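Local coordinates for protein hypothetical hydrolase (Bacteroides thetaiotaomicron, PDB 3TC9) that probably serves as an auxiliary nutrient-binding protein, joining an immunoglobulin-like domain to a six-bladed beta-propeller, with no hydrolytic activity established, at residues Glu360-Arg365 against Phe398-Gly403; Ala139-Phe144 against Pro334-Phe339; Gln316-Trp321 against Lys328-Ala333; Val155-Pro160 against Lys180-Cys185. One frame throughout, in Å; residues are numbered along the deposited sequence. Where two conformers were deposited one is given.

Contact 1: residues Glu360-Arg365 against Phe398-Gly403; sequences ENHCIR and FNHPEG. With EDO (1,2-ethanediol), chain V.
The seam between two adjoining blades of the beta-propeller brings H362 and E360, in the turn before strand 363-367, against H400 and P401 at the start of strand 401-407. H362 and C363 lie opposite the single residue D358 in a G1 beta bulge. The H362 ring lies beside that of H400, pointing the same way, with planes tilted 32° apart. Its ND1 accepts the backbone N-H of H400 (N to ND1 2.9 Å), which arrives in the ring plane at 159°, so a histidine suits a place where a backbone donor needs an acceptor. Farther out, H400 NE2 gives a bent bond to E360 OE1 (2.7 Å), meeting the oxygen from above the carboxylate plane. H400 ND1 bonds E419, so both nitrogens of the ring reach carboxylates and its rotation is fixed. P401 suits its site with a compact saturated ring, whose CD rests 3.7 Å from H362 CA. Deeper, I364 CG1 packs at 4.4 Å from F398 CE2, and a water links H362 O to F398 N. I364 and P401 touch I415 of strand 412-417 and C357 of strand 352-358, so hydrophobic side chains from both sheets fill the seam.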
# COMPACT_ATOMS: atom_id res chain seq x y z
N GLU B 360 30.29 4.97 3.59
CA GLU B 360 31.53 5.00 2.80
C GLU B 360 31.40 4.33 1.44
O GLU B 360 32.35 4.33 0.66
CB GLU B 360 32.73 4.43 3.56
CG GLU B 360 33.12 5.18 4.83
CD GLU B 360 33.51 6.64 4.69
OE1 GLU B 360 34.06 7.03 3.63
OE2 GLU B 360 33.29 7.39 5.66
N ASN B 361 30.21 3.80 1.15
CA ASN B 361 29.87 3.23 -0.14
C ASN B 361 29.01 4.24 -0.91
O ASN B 361 28.69 4.01 -2.09
CB ASN B 361 29.16 1.89 0.03
CG ASN B 361 30.12 0.76 0.27
OD1 ASN B 361 31.26 0.76 -0.19
ND2 ASN B 361 29.68 -0.25 0.97
N HIS B 362 28.67 5.38 -0.23
CA HIS B 362 27.88 6.53 -0.75
C HIS B 362 26.56 6.11 -1.40
O HIS B 362 26.19 6.59 -2.48
CB HIS B 362 28.73 7.36 -1.74
CG HIS B 362 30.05 7.73 -1.17
ND1 HIS B 362 30.17 8.76 -0.27
CD2 HIS B 362 31.26 7.15 -1.33
CE1 HIS B 362 31.45 8.80 0.06
NE2 HIS B 362 32.14 7.85 -0.56
N CYS B 363 25.82 5.23 -0.73
CA CYS B 363 24.56 4.74 -1.28
C CYS B 363 23.57 4.34 -0.18
O CYS B 363 23.88 4.39 1.01
CB CYS B 363 24.82 3.58 -2.24
SG CYS B 363 25.60 2.15 -1.47
N ILE B 364 22.35 4.00 -0.61
CA ILE B 364 21.27 3.53 0.25
C ILE B 364 21.12 2.05 -0.05
O ILE B 364 20.99 1.67 -1.22
CB ILE B 364 19.92 4.30 0.08
CG1 ILE B 364 20.06 5.84 0.10
CG2 ILE B 364 18.87 3.80 1.10
CD1 ILE B 364 20.75 6.50 1.40
N ARG B 365 21.13 1.24 0.99
CA ARG B 365 20.99 -0.21 0.86
C ARG B 365 19.64 -0.65 1.39
O ARG B 365 18.98 0.10 2.10
CB ARG B 365 22.12 -0.95 1.60
CG ARG B 365 23.53 -0.37 1.39
CD ARG B 365 24.19 -0.67 0.06
NE ARG B 365 24.32 -2.10 -0.23
CZ ARG B 365 25.34 -2.87 0.13
NH1 ARG B 365 26.34 -2.37 0.84
NH2 ARG B 365 25.36 -4.15 -0.21
N PHE B 398 25.63 10.45 -3.91
CA PHE B 398 25.67 11.02 -2.56
C PHE B 398 27.11 11.13 -2.14
O PHE B 398 27.97 10.53 -2.77
CB PHE B 398 24.91 10.14 -1.56
CG PHE B 398 23.49 9.85 -1.94
CD1 PHE B 398 22.48 10.76 -1.67
CD2 PHE B 398 23.16 8.65 -2.58
CE1 PHE B 398 21.15 10.48 -2.03
CE2 PHE B 398 21.85 8.39 -2.96
CZ PHE B 398 20.85 9.29 -2.66
N ASN B 399 27.39 11.88 -1.08
CA ASN B 399 28.73 11.99 -0.55
C ASN B 399 28.62 11.90 0.96
O ASN B 399 28.33 12.88 1.64
CB ASN B 399 29.42 13.26 -1.02
CG ASN B 399 30.90 13.24 -0.83
OD1 ASN B 399 31.45 12.40 -0.10
ND2 ASN B 399 31.56 14.20 -1.45
N HIS B 400 28.81 10.68 1.48
CA HIS B 400 28.72 10.28 2.88
C HIS B 400 27.28 10.47 3.39
O HIS B 400 27.07 11.30 4.27
CB HIS B 400 29.74 11.05 3.75
CG HIS B 400 31.16 10.62 3.56
ND1 HIS B 400 32.19 11.53 3.65
CD2 HIS B 400 31.68 9.40 3.31
CE1 HIS B 400 33.30 10.83 3.49
NE2 HIS B 400 33.04 9.54 3.27
N PRO B 401 26.27 9.75 2.82
CA PRO B 401 24.90 9.83 3.38
C PRO B 401 24.89 9.26 4.81
O PRO B 401 25.56 8.25 5.06
CB PRO B 401 24.07 8.99 2.41
CG PRO B 401 25.01 8.00 1.86
CD PRO B 401 26.35 8.70 1.77
N GLU B 402 24.20 9.91 5.77
CA GLU B 402 24.22 9.44 7.15
C GLU B 402 22.83 9.21 7.71
O GLU B 402 22.54 8.10 8.12
CB GLU B 402 25.01 10.39 8.04
CG GLU B 402 26.50 10.39 7.74
CD GLU B 402 27.32 11.54 8.28
OE1 GLU B 402 26.77 12.64 8.51
OE2 GLU B 402 28.55 11.35 8.43
N GLY B 403 22.00 10.25 7.75
CA GLY B 403 20.64 10.13 8.27
C GLY B 403 19.67 9.75 7.18
O GLY B 403 19.88 10.06 6.01
C1 EDO V . 34.89 0.35 -0.19
O1 EDO V . 33.79 -0.04 0.64
C2 EDO V . 35.03 -0.60 -1.37
O2 EDO V . 35.77 -1.76 -0.97
O HOH W 1 26.74 7.78 -4.64

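Contact 2: residues Ala139-Phe144 against Pro334-Phe339; sequences AVWLSF and PRQGTF. With EDO (1,2-ethanediol), chain U.
Q336 lays its CH2 groups and the NE2 side of its amide over the indole of W141, and the amide ends on the backbone of L142. CG sits 3.5 Å from the centroid of the six-membered ring of W141, nearly on the ring normal, a CH-pi contact. Farther along, the amide stacks on the indole with the planes 15° apart, and NE2 hovers 3.4 Å from W141 NE1, two donors that are not bonded. The glutamine reaches this far because CG is anti to the backbone N (chi1 -165°) and CD continues the extended chain. Its amide then grips L142 twice: OE1 takes the N-H of L142 (N to OE1 2.9 Å), and NE2 donates to L142 O (2.9 Å) almost straight, at 170°. A primary amide suits the task, since it offers an acceptor and a donor side by side, as a neighbouring strand would. OE1 also accepts from I404 N, so two donors hold the buried oxygen. In the next shell, H274 meets the W141 ring edge-to-face and bonds R335 O, while T183 and I184 pack on the indole. An ethanediol, probably from the crystallisation liquor, joins V140 O to R335 NH1 through its O2. Strands 141-145 and 334-341 are edge strands of their sheets, with strand 401-407 of I404 between them: the convergence of innermost strands round the axis of a six-bladed beta-propeller.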
# COMPACT_ATOMS: atom_id res chain seq x y z
N ALA B 139 23.39 16.14 9.29
CA ALA B 139 22.07 15.54 9.50
C ALA B 139 22.30 14.04 9.58
O ALA B 139 22.06 13.31 8.61
CB ALA B 139 21.10 15.93 8.39
N VAL B 140 22.87 13.60 10.72
CA VAL B 140 23.30 12.21 10.96
C VAL B 140 22.15 11.32 11.41
O VAL B 140 22.24 10.09 11.30
CB VAL B 140 24.50 12.12 11.94
CG1 VAL B 140 25.66 13.00 11.47
CG2 VAL B 140 24.11 12.45 13.39
N TRP B 141 21.06 11.92 11.91
CA TRP B 141 19.92 11.17 12.39
C TRP B 141 18.69 12.00 12.16
O TRP B 141 18.69 13.17 12.51
CB TRP B 141 20.09 10.80 13.88
CG TRP B 141 19.30 9.60 14.29
CD1 TRP B 141 18.04 9.58 14.80
CD2 TRP B 141 19.72 8.22 14.20
NE1 TRP B 141 17.65 8.28 15.07
CE2 TRP B 141 18.68 7.43 14.73
CE3 TRP B 141 20.92 7.59 13.80
CZ2 TRP B 141 18.77 6.04 14.81
CZ3 TRP B 141 21.01 6.22 13.89
CH2 TRP B 141 19.95 5.45 14.39
N LEU B 142 17.70 11.42 11.46
CA LEU B 142 16.46 12.11 11.12
C LEU B 142 15.31 11.43 11.85
O LEU B 142 15.25 10.20 11.87
CB LEU B 142 16.25 12.12 9.59
CG LEU B 142 17.17 13.03 8.79
CD1 LEU B 142 17.22 12.63 7.32
CD2 LEU B 142 16.69 14.46 8.85
N SER B 143 14.41 12.23 12.49
CA SER B 143 13.29 11.69 13.27
C SER B 143 12.11 12.64 13.29
O SER B 143 12.24 13.81 13.70
CB SER B 143 13.74 11.39 14.70
OG SER B 143 12.67 10.96 15.51
N PHE B 144 10.95 12.13 12.86
CA PHE B 144 9.70 12.88 12.90
C PHE B 144 9.20 12.97 14.33
O PHE B 144 9.43 12.06 15.13
CB PHE B 144 8.63 12.21 12.02
CG PHE B 144 8.70 12.62 10.58
CD1 PHE B 144 8.31 13.91 10.18
CD2 PHE B 144 9.18 11.74 9.60
CE1 PHE B 144 8.41 14.30 8.85
CE2 PHE B 144 9.28 12.14 8.27
CZ PHE B 144 8.89 13.42 7.90
N PRO B 334 27.88 1.40 7.91
CA PRO B 334 26.43 1.63 7.84
C PRO B 334 26.01 2.63 8.92
O PRO B 334 26.59 2.64 10.02
CB PRO B 334 25.84 0.25 8.08
CG PRO B 334 26.88 -0.48 8.90
CD PRO B 334 28.20 0.03 8.40
N ARG B 335 25.07 3.52 8.59
CA ARG B 335 24.64 4.55 9.53
C ARG B 335 23.16 4.35 9.86
O ARG B 335 22.78 3.22 10.16
CB ARG B 335 24.95 5.95 8.96
CG ARG B 335 26.45 6.31 8.96
CD ARG B 335 27.03 6.25 10.37
NE ARG B 335 28.29 6.97 10.49
CZ ARG B 335 28.40 8.24 10.86
NH1 ARG B 335 27.32 8.95 11.16
NH2 ARG B 335 29.59 8.81 10.94
N GLN B 336 22.31 5.40 9.79
CA GLN B 336 20.89 5.25 10.12
C GLN B 336 20.15 4.40 9.08
O GLN B 336 20.47 4.44 7.88
CB GLN B 336 20.19 6.61 10.25
CG GLN B 336 18.82 6.52 10.93
CD GLN B 336 18.11 7.85 11.01
OE1 GLN B 336 18.53 8.85 10.42
NE2 GLN B 336 17.00 7.90 11.74
N GLY B 337 19.16 3.64 9.59
CA GLY B 337 18.23 2.84 8.81
C GLY B 337 16.80 3.27 9.05
O GLY B 337 16.53 4.04 9.98
N THR B 338 15.89 2.82 8.20
CA THR B 338 14.47 3.15 8.29
C THR B 338 13.68 1.90 7.85
O THR B 338 14.08 1.24 6.88
CB THR B 338 14.15 4.47 7.49
OG1 THR B 338 12.90 5.02 7.90
CG2 THR B 338 14.21 4.33 5.96
N PHE B 339 12.63 1.54 8.61
CA PHE B 339 11.73 0.42 8.31
C PHE B 339 10.65 0.91 7.38
O PHE B 339 9.97 1.89 7.68
CB PHE B 339 11.15 -0.19 9.59
CG PHE B 339 12.14 -1.03 10.35
CD1 PHE B 339 12.34 -2.36 10.02
CD2 PHE B 339 12.92 -0.47 11.36
CE1 PHE B 339 13.28 -3.13 10.70
CE2 PHE B 339 13.86 -1.24 12.04
CZ PHE B 339 14.03 -2.57 11.72
C1 EDO U . 25.24 8.45 13.62
O1 EDO U . 24.37 8.50 14.75
C2 EDO U . 24.52 7.63 12.57
O2 EDO U . 24.28 8.42 11.40

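Contact 3: residues Gln316-Trp321 against Lys328-Ala333; sequences QGAKDW and KARMHA. With EDO (1,2-ethanediol), chain V; EDO (1,2-ethanediol), chain R.
In K319, chi1 of -49° sets CG anti to the carbonyl carbon, and in H332 chi1 of -169° sets CG anti to the backbone N; the lysine chain, bent at chi2, crosses the imidazole obliquely. K319 CB stands over the ring centre of H332, 3.8 Å from the centroid, a CH-pi contact, and K319 CG follows at 3.9 Å from H332 NE2. The long aliphatic stem of a lysine suits this exposed spot, covering the ring while its ammonium stays at the solvent side. There an ethanediol accepts from K319 NZ through O2, which also bonds H332 NE2 (2.7 Å). A second ethanediol receives the bond from H332 ND1 with its O1 and reaches D320 OD1 with its O2.

Beside this pair, D320 CB meets R330 CB at 3.5 Å. Their charged ends do not touch; a water bridges D320 OD2 and R330 NH1, and R330 NH2 turns to K327 O. The backbones share one direct bond, D320 N to the carbonyl O of selenomethionine M331 (3.2 Å, 163°), whose donor stands well above the carbonyl plane. A water adds a link from A318 O to M331 N. M331 points away from segment 316-321, packing on F356 and I294 and touching R365 and D358.

The two segments are loops on either side of strand 324-325, one following strand 305-312 and the other leading into strand 334-341. They fasten to strand 352-358 through H332 N and D358, and to strand 363-367 through R330 O and R365.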
# COMPACT_ATOMS: atom_id res chain seq x y z
N GLN B 316 32.15 -9.15 9.83
CA GLN B 316 32.87 -8.38 10.86
C GLN B 316 34.22 -7.90 10.34
O GLN B 316 35.06 -8.71 9.95
CB GLN B 316 33.07 -9.20 12.16
CG GLN B 316 31.80 -9.77 12.76
CD GLN B 316 31.62 -11.22 12.39
OE1 GLN B 316 31.26 -11.56 11.25
NE2 GLN B 316 31.86 -12.10 13.36
N GLY B 317 34.40 -6.58 10.31
CA GLY B 317 35.63 -5.93 9.87
C GLY B 317 35.93 -5.95 8.38
O GLY B 317 37.00 -5.45 7.98
N ALA B 318 35.03 -6.52 7.54
CA ALA B 318 35.28 -6.61 6.10
C ALA B 318 34.50 -5.53 5.32
O ALA B 318 33.33 -5.72 4.97
CB ALA B 318 34.94 -8.00 5.59
N LYS B 319 35.18 -4.40 5.06
CA LYS B 319 34.69 -3.22 4.33
C LYS B 319 34.61 -3.50 2.84
O LYS B 319 35.63 -3.78 2.22
CB LYS B 319 35.66 -2.02 4.51
CG LYS B 319 36.13 -1.66 5.89
CD LYS B 319 37.55 -1.14 5.79
CE LYS B 319 37.97 -0.32 6.97
NZ LYS B 319 39.08 0.60 6.60
N ASP B 320 33.43 -3.37 2.25
CA ASP B 320 33.31 -3.54 0.80
C ASP B 320 31.92 -3.13 0.35
O ASP B 320 31.10 -2.79 1.18
CB ASP B 320 33.59 -5.01 0.41
CG ASP B 320 34.16 -5.22 -0.97
OD1 ASP B 320 34.05 -4.29 -1.81
OD2 ASP B 320 34.63 -6.33 -1.25
N TRP B 321 31.66 -3.18 -0.95
CA TRP B 321 30.34 -2.94 -1.53
C TRP B 321 29.97 -4.18 -2.30
O TRP B 321 30.53 -4.43 -3.36
CB TRP B 321 30.31 -1.68 -2.40
CG TRP B 321 28.95 -1.43 -2.97
CD1 TRP B 321 27.82 -1.10 -2.28
CD2 TRP B 321 28.54 -1.68 -4.32
NE1 TRP B 321 26.74 -1.07 -3.13
CE2 TRP B 321 27.16 -1.39 -4.40
CE3 TRP B 321 29.23 -2.04 -5.49
CZ2 TRP B 321 26.45 -1.45 -5.60
CZ3 TRP B 321 28.53 -2.10 -6.69
CH2 TRP B 321 27.16 -1.79 -6.74
N LYS B 328 27.44 -12.93 3.02
CA LYS B 328 27.99 -12.72 1.68
C LYS B 328 27.84 -11.24 1.29
O LYS B 328 28.55 -10.74 0.42
CB LYS B 328 27.32 -13.64 0.63
CG LYS B 328 27.63 -15.11 0.84
CD LYS B 328 27.27 -15.92 -0.40
N ALA B 329 26.90 -10.52 1.93
CA ALA B 329 26.74 -9.08 1.67
C ALA B 329 27.82 -8.31 2.42
O ALA B 329 28.31 -8.77 3.45
CB ALA B 329 25.38 -8.62 2.11
N ARG B 330 28.24 -7.17 1.87
CA ARG B 330 29.28 -6.33 2.47
C ARG B 330 28.87 -4.90 2.46
O ARG B 330 28.24 -4.43 1.52
CB ARG B 330 30.64 -6.45 1.75
CG ARG B 330 31.21 -7.86 1.68
CD ARG B 330 31.70 -8.36 3.01
NE ARG B 330 31.39 -9.77 3.23
CZ ARG B 330 32.13 -10.78 2.79
NH1 ARG B 330 33.16 -10.54 1.99
NH2 ARG B 330 31.82 -12.03 3.10
N MSE B 331 29.28 -4.19 3.50
CA MSE B 331 29.00 -2.77 3.62
C MSE B 331 30.24 -2.05 4.16
O MSE B 331 31.25 -2.67 4.49
CB MSE B 331 27.75 -2.53 4.49
CG MSE B 331 27.92 -2.90 5.94
SE MSE B 331 26.23 -3.48 6.64
CE MSE B 331 25.86 -5.10 5.39
N HIS B 332 30.17 -0.74 4.19
CA HIS B 332 31.26 0.08 4.64
C HIS B 332 30.70 1.30 5.35
O HIS B 332 30.26 2.26 4.72
CB HIS B 332 32.17 0.46 3.46
CG HIS B 332 33.47 1.08 3.86
ND1 HIS B 332 34.41 1.43 2.92
CD2 HIS B 332 33.92 1.44 5.09
CE1 HIS B 332 35.40 2.00 3.60
NE2 HIS B 332 35.14 2.03 4.90
N ALA B 333 30.72 1.23 6.70
CA ALA B 333 30.25 2.22 7.67
C ALA B 333 28.72 2.41 7.58
O ALA B 333 28.27 3.49 7.18
CB ALA B 333 30.99 3.56 7.51
C1 EDO V . 34.89 0.35 -0.19
O1 EDO V . 33.79 -0.04 0.64
C2 EDO V . 35.03 -0.60 -1.37
O2 EDO V . 35.77 -1.76 -0.97
C1 EDO R . 35.93 3.89 8.13
O1 EDO R . 35.02 2.80 8.17
C2 EDO R . 37.30 3.34 7.75
O2 EDO R . 37.26 2.88 6.40
O HOH W 2 30.71 -6.20 5.47
O HOH W 3 34.30 -8.59 0.25

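Contact 4: residues Val155-Pro160 against Lys180-Cys185; sequences VGEQHP and KVRTIC. With EDO (1,2-ethanediol), chain U; PO4 (phosphate ion), chain Q.
V155 stands at about a right angle to V181 and slides past I184 in the opposite direction, so that its methyl CG1 is wedged between the two. V155 CG1 lies 3.6 Å from V181 CG1 and 3.4 Å from I184 CG1, the latter tighter than usual van der Waals contact. Short branched residues suit such a place, because their methyls can mesh without long chains to fold away.

E157 and K180, by contrast, lie side by side and point the same way, with their CG atoms 4.1 Å apart. The acid's OE1 forms its salt bridge with R418. E157 OE2 lies 4.4 Å from R182 NE but well out of the guanidinium plane, so only charge relates them; R182 instead pairs with D198 and E272.

The backbones make a single antiparallel hydrogen-bonded pair. V181 N donates to E157 O (3.0 Å, 164°), whereas the return bond from E157 N to V181 O is weak. E157 occupies the second position of a type II' turn from G156 to H159, closed by H159 N to G156 O; its positive phi of 59° is unusual for a residue other than glycine. Within the turn, Q158 NE2 and H159 NE2 (2.7 Å to O3) hold a phosphate, probably from the crystallisation liquor, which R418 and R421 also bind.

The turn joins strands 151-156 and 159-165 of one sheet, while strand 181-186 is the edge of the next. I195 of strand 192-197 touches both V155 and V181, and W141 of strand 141-145 covers V155 and I184 between the sheets.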
# COMPACT_ATOMS: atom_id res chain seq x y z
N VAL B 155 19.78 15.70 14.06
CA VAL B 155 20.94 15.95 14.91
C VAL B 155 22.13 15.92 13.96
O VAL B 155 22.08 15.22 12.96
CB VAL B 155 21.09 15.02 16.14
CG1 VAL B 155 20.00 15.30 17.18
CG2 VAL B 155 21.13 13.55 15.76
N GLY B 156 23.17 16.69 14.26
CA GLY B 156 24.30 16.83 13.35
C GLY B 156 25.68 16.69 13.93
O GLY B 156 26.58 17.40 13.48
N GLU B 157 25.87 15.75 14.89
CA GLU B 157 27.13 15.49 15.59
C GLU B 157 27.57 16.77 16.30
O GLU B 157 26.89 17.17 17.25
CB GLU B 157 28.23 14.92 14.66
CG GLU B 157 28.13 13.41 14.48
CD GLU B 157 28.97 12.75 13.39
OE1 GLU B 157 29.79 13.44 12.75
OE2 GLU B 157 28.79 11.53 13.19
N GLN B 158 28.64 17.44 15.82
CA GLN B 158 29.10 18.68 16.42
C GLN B 158 28.18 19.86 16.05
O GLN B 158 28.17 20.87 16.76
CB GLN B 158 30.57 18.98 16.04
CG GLN B 158 30.82 19.40 14.58
CD GLN B 158 31.23 18.26 13.68
OE1 GLN B 158 30.83 17.10 13.82
NE2 GLN B 158 32.02 18.59 12.68
N HIS B 159 27.40 19.73 14.94
CA HIS B 159 26.51 20.76 14.43
C HIS B 159 25.19 20.77 15.21
O HIS B 159 24.89 19.78 15.87
CB HIS B 159 26.30 20.59 12.93
CG HIS B 159 27.57 20.66 12.16
ND1 HIS B 159 28.19 21.87 11.89
CD2 HIS B 159 28.33 19.67 11.65
CE1 HIS B 159 29.29 21.58 11.22
NE2 HIS B 159 29.41 20.26 11.05
N PRO B 160 24.40 21.87 15.18
CA PRO B 160 23.19 21.92 16.01
C PRO B 160 22.06 20.95 15.64
O PRO B 160 21.98 20.44 14.52
CB PRO B 160 22.68 23.35 15.80
CG PRO B 160 23.82 24.11 15.27
CD PRO B 160 24.60 23.15 14.47
N LYS B 180 29.12 15.85 20.19
CA LYS B 180 28.90 14.81 19.17
C LYS B 180 27.55 14.10 19.36
O LYS B 180 27.50 12.97 19.86
CB LYS B 180 30.07 13.81 19.19
CG LYS B 180 30.23 12.99 17.92
CD LYS B 180 31.36 11.97 18.11
CE LYS B 180 31.65 11.17 16.88
NZ LYS B 180 32.38 9.91 17.20
N VAL B 181 26.44 14.75 18.93
CA VAL B 181 25.09 14.20 19.04
C VAL B 181 24.88 13.10 17.97
O VAL B 181 24.99 13.36 16.77
CB VAL B 181 24.00 15.27 18.98
CG1 VAL B 181 22.69 14.69 19.47
CG2 VAL B 181 24.40 16.49 19.79
N ARG B 182 24.51 11.88 18.41
CA ARG B 182 24.42 10.72 17.55
C ARG B 182 23.01 10.33 17.13
O ARG B 182 22.80 9.97 15.98
CB ARG B 182 25.08 9.51 18.25
CG ARG B 182 26.57 9.68 18.56
CD ARG B 182 27.41 9.94 17.32
NE ARG B 182 27.27 8.87 16.33
CZ ARG B 182 28.10 7.83 16.22
NH1 ARG B 182 29.16 7.73 17.01
NH2 ARG B 182 27.89 6.91 15.30
N THR B 183 22.07 10.31 18.08
CA THR B 183 20.71 9.87 17.80
C THR B 183 19.67 10.73 18.48
O THR B 183 19.99 11.54 19.35
CB THR B 183 20.50 8.36 18.25
OG1 THR B 183 20.69 8.20 19.66
CG2 THR B 183 21.33 7.35 17.46
N ILE B 184 18.41 10.48 18.06
CA ILE B 184 17.14 11.02 18.54
C ILE B 184 16.19 9.88 18.71
O ILE B 184 15.99 9.08 17.78
CB ILE B 184 16.46 12.07 17.60
CG1 ILE B 184 17.41 13.08 16.99
CG2 ILE B 184 15.21 12.73 18.24
CD1 ILE B 184 17.09 13.36 15.55
N CYS B 185 15.55 9.83 19.87
CA CYS B 185 14.43 8.92 20.09
C CYS B 185 13.44 9.60 21.04
O CYS B 185 13.67 10.74 21.48
CB CYS B 185 14.85 7.53 20.55
SG CYS B 185 15.75 7.47 22.11
C1 EDO U . 25.24 8.45 13.62
O1 EDO U . 24.37 8.50 14.75
C2 EDO U . 24.52 7.63 12.57
O2 EDO U . 24.28 8.42 11.40
P PO4 Q . 32.29 18.73 9.03
O1 PO4 Q . 32.58 18.29 7.55
O2 PO4 Q . 33.01 17.72 10.01
O3 PO4 Q . 30.75 18.74 9.30
O4 PO4 Q . 32.79 20.19 9.34

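In the fold
Contacts 1 and 4 join adjoining blades, contact 2 links the inner strands of the two blades flanking that of strand 401-407, and contact 3 sits on surface loops. Contact 2 is central: its centre is about 11 Å from the centres of contacts 1 and 4. Contact 1 meets it where E402 O lies 3.2 Å from Q336 N, a probable hydrogen bond, and contact 4 where strands 141-145 and 151-156 pair. Contact 3, centred about 14 Å from contact 1, joins it through N361 ND2 and D320 O. One ethanediol touches contacts 1 and 3, another contacts 2 and 4; such molecules often mark pockets, but no active site is established here.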